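Replication initiator protein (Staphylococcus aureus subsp. aureus, PDB 4PTA) probably initiates replication of staphylococcal multiresistance plasmids by binding the replication origin and assembling there. Local coordinates at residues 18-23 with 38-43; 27-32 with 90-95. All coordinates share one frame; numbering follows the deposited sequence.

Interaction 1: residues 18-23 with 38-43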
loop_
_atom_site.group_PDB
_atom_site.type_symbol
_atom_site.label_atom_id
_atom_site.label_comp_id
_atom_site.label_asym_id
_atom_site.label_seq_id
_atom_site.Cartn_x
_atom_site.Cartn_y
_atom_site.Cartn_z
ATOM N N GLN A 18 -8.020 0.127 5.456
ATOM C CA GLN A 18 -8.310 -0.167 4.059
ATOM C C GLN A 18 -9.783 -0.491 3.824
ATOM O O GLN A 18 -10.276 -1.530 4.259
ATOM C CB GLN A 18 -7.417 -1.298 3.556
ATOM C CG GLN A 18 -5.950 -0.915 3.454
ATOM C CD GLN A 18 -5.108 -2.005 2.819
ATOM O OE1 GLN A 18 -4.922 -3.078 3.393
ATOM N NE2 GLN A 18 -4.598 -1.737 1.621
ATOM N N LEU A 19 -10.476 0.415 3.139
ATOM C CA LEU A 19 -11.881 0.232 2.782
ATOM C C LEU A 19 -12.011 -0.424 1.411
ATOM O O LEU A 19 -11.682 0.180 0.399
ATOM C CB LEU A 19 -12.593 1.584 2.741
ATOM C CG LEU A 19 -13.566 1.985 3.849
ATOM C CD1 LEU A 19 -14.230 3.300 3.474
ATOM C CD2 LEU A 19 -14.605 0.912 4.070
ATOM N N PRO A 20 -12.494 -1.673 1.375
ATOM C CA PRO A 20 -12.736 -2.320 0.080
ATOM C C PRO A 20 -13.629 -1.455 -0.801
ATOM O O PRO A 20 -14.727 -1.084 -0.385
ATOM C CB PRO A 20 -13.471 -3.601 0.472
ATOM C CG PRO A 20 -12.988 -3.895 1.847
ATOM C CD PRO A 20 -12.797 -2.560 2.506
ATOM N N LYS A 21 -13.157 -1.132 -2.000
ATOM C CA LYS A 21 -13.926 -0.304 -2.919
ATOM C C LYS A 21 -15.184 -1.025 -3.395
ATOM O O LYS A 21 -16.149 -0.390 -3.820
ATOM C CB LYS A 21 -13.080 0.102 -4.126
ATOM C CG LYS A 21 -11.931 1.043 -3.813
ATOM C CD LYS A 21 -11.225 1.468 -5.090
ATOM C CE LYS A 21 -9.957 2.234 -4.798
ATOM N NZ LYS A 21 -9.325 2.695 -6.064
ATOM N N VAL A 22 -15.172 -2.352 -3.334
ATOM C CA VAL A 22 -16.335 -3.120 -3.758
ATOM C C VAL A 22 -17.511 -2.865 -2.816
ATOM O O VAL A 22 -18.664 -3.075 -3.185
ATOM C CB VAL A 22 -16.034 -4.634 -3.873
ATOM C CG1 VAL A 22 -15.623 -5.208 -2.526
ATOM C CG2 VAL A 22 -17.239 -5.368 -4.424
ATOM N N PHE A 23 -17.222 -2.387 -1.609
ATOM C CA PHE A 23 -18.281 -2.015 -0.675
ATOM C C PHE A 23 -19.149 -0.887 -1.239
ATOM O O PHE A 23 -20.153 -0.513 -0.638
ATOM C CB PHE A 23 -17.704 -1.586 0.681
ATOM C CG PHE A 23 -17.248 -2.729 1.546
ATOM C CD1 PHE A 23 -17.291 -4.032 1.083
ATOM C CD2 PHE A 23 -16.779 -2.496 2.831
ATOM C CE1 PHE A 23 -16.869 -5.082 1.883
ATOM C CE2 PHE A 23 -16.361 -3.540 3.638
ATOM C CZ PHE A 23 -16.405 -4.834 3.162
ATOM N N ILE A 38 -16.851 0.512 7.809
ATOM C CA ILE A 38 -15.665 0.973 8.520
ATOM C C ILE A 38 -15.195 -0.065 9.534
ATOM O O ILE A 38 -13.995 -0.255 9.722
ATOM C CB ILE A 38 -15.905 2.320 9.228
ATOM C CG1 ILE A 38 -16.083 3.438 8.200
ATOM C CG2 ILE A 38 -14.749 2.638 10.167
ATOM C CD1 ILE A 38 -16.775 4.665 8.748
ATOM N N ALA A 39 -16.142 -0.731 10.187
ATOM C CA ALA A 39 -15.814 -1.766 11.163
ATOM C C ALA A 39 -15.014 -2.871 10.494
ATOM O O ALA A 39 -14.046 -3.386 11.058
ATOM C CB ALA A 39 -17.079 -2.336 11.793
ATOM N N TYR A 40 -15.429 -3.230 9.287
ATOM C CA TYR A 40 -14.725 -4.221 8.498
ATOM C C TYR A 40 -13.280 -3.772 8.261
ATOM O O TYR A 40 -12.340 -4.533 8.489
ATOM C CB TYR A 40 -15.453 -4.447 7.172
ATOM C CG TYR A 40 -14.807 -5.490 6.300
ATOM C CD1 TYR A 40 -15.196 -6.823 6.369
ATOM C CD2 TYR A 40 -13.797 -5.145 5.415
ATOM C CE1 TYR A 40 -14.596 -7.782 5.568
ATOM C CE2 TYR A 40 -13.190 -6.092 4.621
ATOM C CZ TYR A 40 -13.593 -7.406 4.695
ATOM O OH TYR A 40 -12.984 -8.338 3.888
ATOM N N ALA A 41 -13.112 -2.529 7.815
ATOM C CA ALA A 41 -11.786 -1.969 7.556
ATOM C C ALA A 41 -10.899 -1.986 8.795
ATOM O O ALA A 41 -9.720 -2.328 8.711
ATOM C CB ALA A 41 -11.901 -0.550 7.004
ATOM N N ILE A 42 -11.468 -1.608 9.936
ATOM C CA ILE A 42 -10.723 -1.603 11.193
ATOM C C ILE A 42 -10.267 -3.011 11.578
ATOM O O ILE A 42 -9.104 -3.221 11.917
ATOM C CB ILE A 42 -11.538 -0.968 12.352
ATOM C CG1 ILE A 42 -11.731 0.532 12.114
ATOM C CG2 ILE A 42 -10.848 -1.204 13.691
ATOM C CD1 ILE A 42 -12.317 1.278 13.300
ATOM N N LEU A 43 -11.184 -3.970 11.518
ATOM C CA LEU A 43 -10.870 -5.353 11.853
ATOM C C LEU A 43 -9.849 -5.948 10.883
ATOM O O LEU A 43 -8.966 -6.711 11.277
ATOM C CB LEU A 43 -12.150 -6.192 11.865
ATOM C CG LEU A 43 -12.704 -6.649 13.217
ATOM C CD1 LEU A 43 -12.018 -5.945 14.380
ATOM C CD2 LEU A 43 -14.206 -6.440 13.261
#
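Phe23 points its ring edge at a face of Tyr40, a T-shaped pair with planes at 69° and centroids 4.9 Å apart. Phe23 CE2 and CZ lead, each 3.5 Å from Tyr40 CD2, with CZ over the face and offset toward the rim. Tyr40 is swung out by a CG anti to the backbone N (chi1 -179°), which carries its ring from helix 34-44 toward the 3-10 turn at 21-23. Pro20 joins the pair: its CG comes within 3.5 Å of Tyr40 CE2, while its CB lies over the centre of a Phe23 face. A rigid proline thus fills the angle between two crossed rings, and tyrosine suits its place because the phenol oxygen leaves the apolar cluster to hydrogen-bond Leu111 O. One residue further along the helix, Ala41 has only a methyl, small enough to let the strand pass close by; Ala41 CB sits 3.3 Å from Gln18 O and 4.2 Å from Leu19 CD2. Leu19 and Pro20 also pair with an antiparallel strand of the second subunit. The family belongs to the helix-turn-helix clan, and with the antiparallel pair 95-97/108-110 the fold is consistent with a winged helix, whose helix 34-44 this interface strand covers.

Interaction 2: residues 27-32 with 90-95; sequences PNYKDL and ENVDLL
Tyr29 and Leu94 cross obliquely where the short helix 27-30 faces the turn after helix 79-91. The tyrosine CG lies anti to its own carbonyl carbon (chi1 -56°). Its CB packs on Phe23, and on the ring CD1 lies by Val22 O, while CD2 is the first ring atom to meet the segment 90-95, with Tyr29 CD2 4.0 Å from Leu94 CD2. CE2 is engaged most: Leu94 CD1 approaches Tyr29 CE2 at 3.7 Å, and Val92 O lies 3.9 Å from it at the ring edge, near the plane, facing the slightly positive rim of C-H groups. Val92 CB adds a looser apolar contact to CE2. At CZ the partner is again Leu94 CD1, and this methyl also lies 3.9 Å from Tyr29 OH. The hydroxyl finds its polar partner beyond the two segments, in a hydrogen bond with Ala114 N, so an aromatic ring with a polar tip fits a site that is mostly apolar along its length and polar at its end. Asn28 CB lies over one face of the ring, toward the rim.

Beside the tyrosine, Leu32 meets Val92 tip to tip, Leu32 CD2 to Val92 CG2 at 3.9 Å, and its other methyl, CD1, lies equally far from Leu94 CD2. Val92 sends CG1 toward Asn28 O. The branched leucines and valine thereby interlock without hydrogen bonds between the segments.

Val92 and Leu94 are presented by a Schellman motif: Asp93, with positive phi, is its C-prime residue, Asp93 N bonding to Glu90 O and Leu94 N to Leu89 O. Leu94 is also backbone hydrogen-bonded with Leu111, just after strand 108-110, and Leu32 touches Lys37 of helix 34-44. The contact therefore joins helix 27-30 to the passage from helix 79-91 into strand 95-97.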
loop_
_atom_site.group_PDB
_atom_site.type_symbol
_atom_site.label_atom_id
_atom_site.label_comp_id
_atom_site.label_asym_id
_atom_site.label_seq_id
_atom_site.Cartn_x
_atom_site.Cartn_y
_atom_site.Cartn_z
ATOM N N PRO A 27 -24.110 -4.546 -4.969
ATOM C CA PRO A 27 -25.413 -4.365 -4.316
ATOM C C PRO A 27 -25.486 -5.080 -2.973
ATOM O O PRO A 27 -26.112 -4.571 -2.043
ATOM C CB PRO A 27 -26.392 -5.003 -5.307
ATOM C CG PRO A 27 -25.709 -4.911 -6.622
ATOM C CD PRO A 27 -24.245 -5.096 -6.326
ATOM N N ASN A 28 -24.856 -6.248 -2.877
ATOM C CA ASN A 28 -24.806 -6.977 -1.618
ATOM C C ASN A 28 -24.230 -6.119 -0.501
ATOM O O ASN A 28 -24.659 -6.208 0.647
ATOM C CB ASN A 28 -23.975 -8.256 -1.758
ATOM C CG ASN A 28 -24.748 -9.394 -2.395
ATOM O OD1 ASN A 28 -25.650 -9.964 -1.781
ATOM N ND2 ASN A 28 -24.384 -9.746 -3.624
ATOM N N TYR A 29 -23.261 -5.278 -0.851
ATOM C CA TYR A 29 -22.486 -4.533 0.136
ATOM C C TYR A 29 -22.931 -3.082 0.304
ATOM O O TYR A 29 -23.031 -2.593 1.426
ATOM C CB TYR A 29 -21.000 -4.582 -0.222
ATOM C CG TYR A 29 -20.467 -5.985 -0.355
ATOM C CD1 TYR A 29 -19.671 -6.348 -1.432
ATOM C CD2 TYR A 29 -20.763 -6.949 0.598
ATOM C CE1 TYR A 29 -19.185 -7.634 -1.555
ATOM C CE2 TYR A 29 -20.285 -8.233 0.486
ATOM C CZ TYR A 29 -19.495 -8.573 -0.591
ATOM O OH TYR A 29 -19.015 -9.859 -0.698
ATOM N N LYS A 30 -23.174 -2.393 -0.808
ATOM C CA LYS A 30 -23.600 -0.995 -0.764
ATOM C C LYS A 30 -24.631 -0.779 0.336
ATOM O O LYS A 30 -24.608 0.229 1.038
ATOM C CB LYS A 30 -24.175 -0.563 -2.115
ATOM C CG LYS A 30 -23.180 0.152 -3.012
ATOM C CD LYS A 30 -23.357 -0.245 -4.466
ATOM C CE LYS A 30 -24.801 -0.110 -4.912
ATOM N NZ LYS A 30 -24.995 -0.614 -6.299
ATOM N N ASP A 31 -25.522 -1.751 0.481
ATOM C CA ASP A 31 -26.584 -1.704 1.476
ATOM C C ASP A 31 -26.045 -1.463 2.886
ATOM O O ASP A 31 -26.664 -0.755 3.676
ATOM C CB ASP A 31 -27.374 -3.015 1.438
ATOM C CG ASP A 31 -28.736 -2.895 2.084
ATOM O OD1 ASP A 31 -28.808 -2.892 3.332
ATOM O OD2 ASP A 31 -29.737 -2.808 1.342
ATOM N N LEU A 32 -24.894 -2.055 3.192
ATOM C CA LEU A 32 -24.296 -1.984 4.529
ATOM C C LEU A 32 -24.217 -0.568 5.087
ATOM O O LEU A 32 -23.944 0.389 4.361
ATOM C CB LEU A 32 -22.888 -2.587 4.525
ATOM C CG LEU A 32 -22.724 -4.094 4.331
ATOM C CD1 LEU A 32 -21.265 -4.421 4.072
ATOM C CD2 LEU A 32 -23.247 -4.866 5.537
ATOM N N GLU A 90 -22.302 -10.613 8.825
ATOM C CA GLU A 90 -22.614 -12.032 8.643
ATOM C C GLU A 90 -23.668 -12.249 7.559
ATOM O O GLU A 90 -23.570 -13.177 6.760
ATOM C CB GLU A 90 -23.072 -12.659 9.962
ATOM C CG GLU A 90 -21.986 -12.709 11.024
ATOM C CD GLU A 90 -22.478 -13.268 12.345
ATOM O OE1 GLU A 90 -21.867 -14.236 12.844
ATOM O OE2 GLU A 90 -23.467 -12.732 12.889
ATOM N N ASN A 91 -24.670 -11.379 7.541
ATOM C CA ASN A 91 -25.736 -11.441 6.554
ATOM C C ASN A 91 -25.202 -11.386 5.123
ATOM O O ASN A 91 -25.850 -11.868 4.194
ATOM C CB ASN A 91 -26.743 -10.310 6.802
ATOM C CG ASN A 91 -27.964 -10.400 5.904
ATOM O OD1 ASN A 91 -28.852 -11.224 6.122
ATOM N ND2 ASN A 91 -28.022 -9.540 4.894
ATOM N N VAL A 92 -24.019 -10.802 4.953
ATOM C CA VAL A 92 -23.403 -10.680 3.632
ATOM C C VAL A 92 -22.150 -11.544 3.488
ATOM O O VAL A 92 -21.366 -11.362 2.556
ATOM C CB VAL A 92 -23.064 -9.212 3.292
ATOM C CG1 VAL A 92 -24.315 -8.457 2.890
ATOM C CG2 VAL A 92 -22.374 -8.533 4.469
ATOM N N ASP A 93 -21.971 -12.479 4.416
ATOM C CA ASP A 93 -20.842 -13.410 4.381
ATOM C C ASP A 93 -19.486 -12.711 4.460
ATOM O O ASP A 93 -18.509 -13.159 3.861
ATOM C CB ASP A 93 -20.906 -14.293 3.130
ATOM C CG ASP A 93 -22.098 -15.232 3.138
ATOM O OD1 ASP A 93 -22.430 -15.768 4.218
ATOM O OD2 ASP A 93 -22.703 -15.430 2.065
ATOM N N LEU A 94 -19.435 -11.612 5.203
ATOM C CA LEU A 94 -18.196 -10.869 5.397
ATOM C C LEU A 94 -17.582 -11.240 6.739
ATOM O O LEU A 94 -16.449 -10.873 7.038
ATOM C CB LEU A 94 -18.470 -9.368 5.339
ATOM C CG LEU A 94 -17.835 -8.555 4.212
ATOM C CD1 LEU A 94 -17.680 -9.363 2.935
ATOM C CD2 LEU A 94 -18.650 -7.289 3.967
ATOM N N LEU A 95 -18.341 -11.980 7.541
ATOM C CA LEU A 95 -17.892 -12.396 8.866
ATOM C C LEU A 95 -18.498 -13.751 9.225
ATOM O O LEU A 95 -19.638 -14.045 8.864
ATOM C CB LEU A 95 -18.279 -11.339 9.909
ATOM C CG LEU A 95 -17.670 -11.370 11.316
ATOM C CD1 LEU A 95 -18.044 -10.109 12.075
ATOM C CD2 LEU A 95 -18.103 -12.590 12.101
#

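Interactions 1 and 2 have centres about 11 Å apart and form one continuous apolar core, bridged by Leu94. Leu94 CD2 lies 3.4 Å from Phe23 CZ, and Leu94 CG 3.6 Å from Tyr40 CE1, so this leucine of interaction 2 packs against both partners of the aromatic pair in interaction 1. A second join runs through Phe23 and Tyr29, whose rings meet with their planes at about 55°. The segments alternate along the chain, 18-23 and 27-32 preceding 38-43 and 90-95, and together the two contacts tie the N-terminal strand and early helices to the end of helix 79-91. Interaction 1 alone also reaches other subunits; no other chain of the assembly touches the segments of interaction 2.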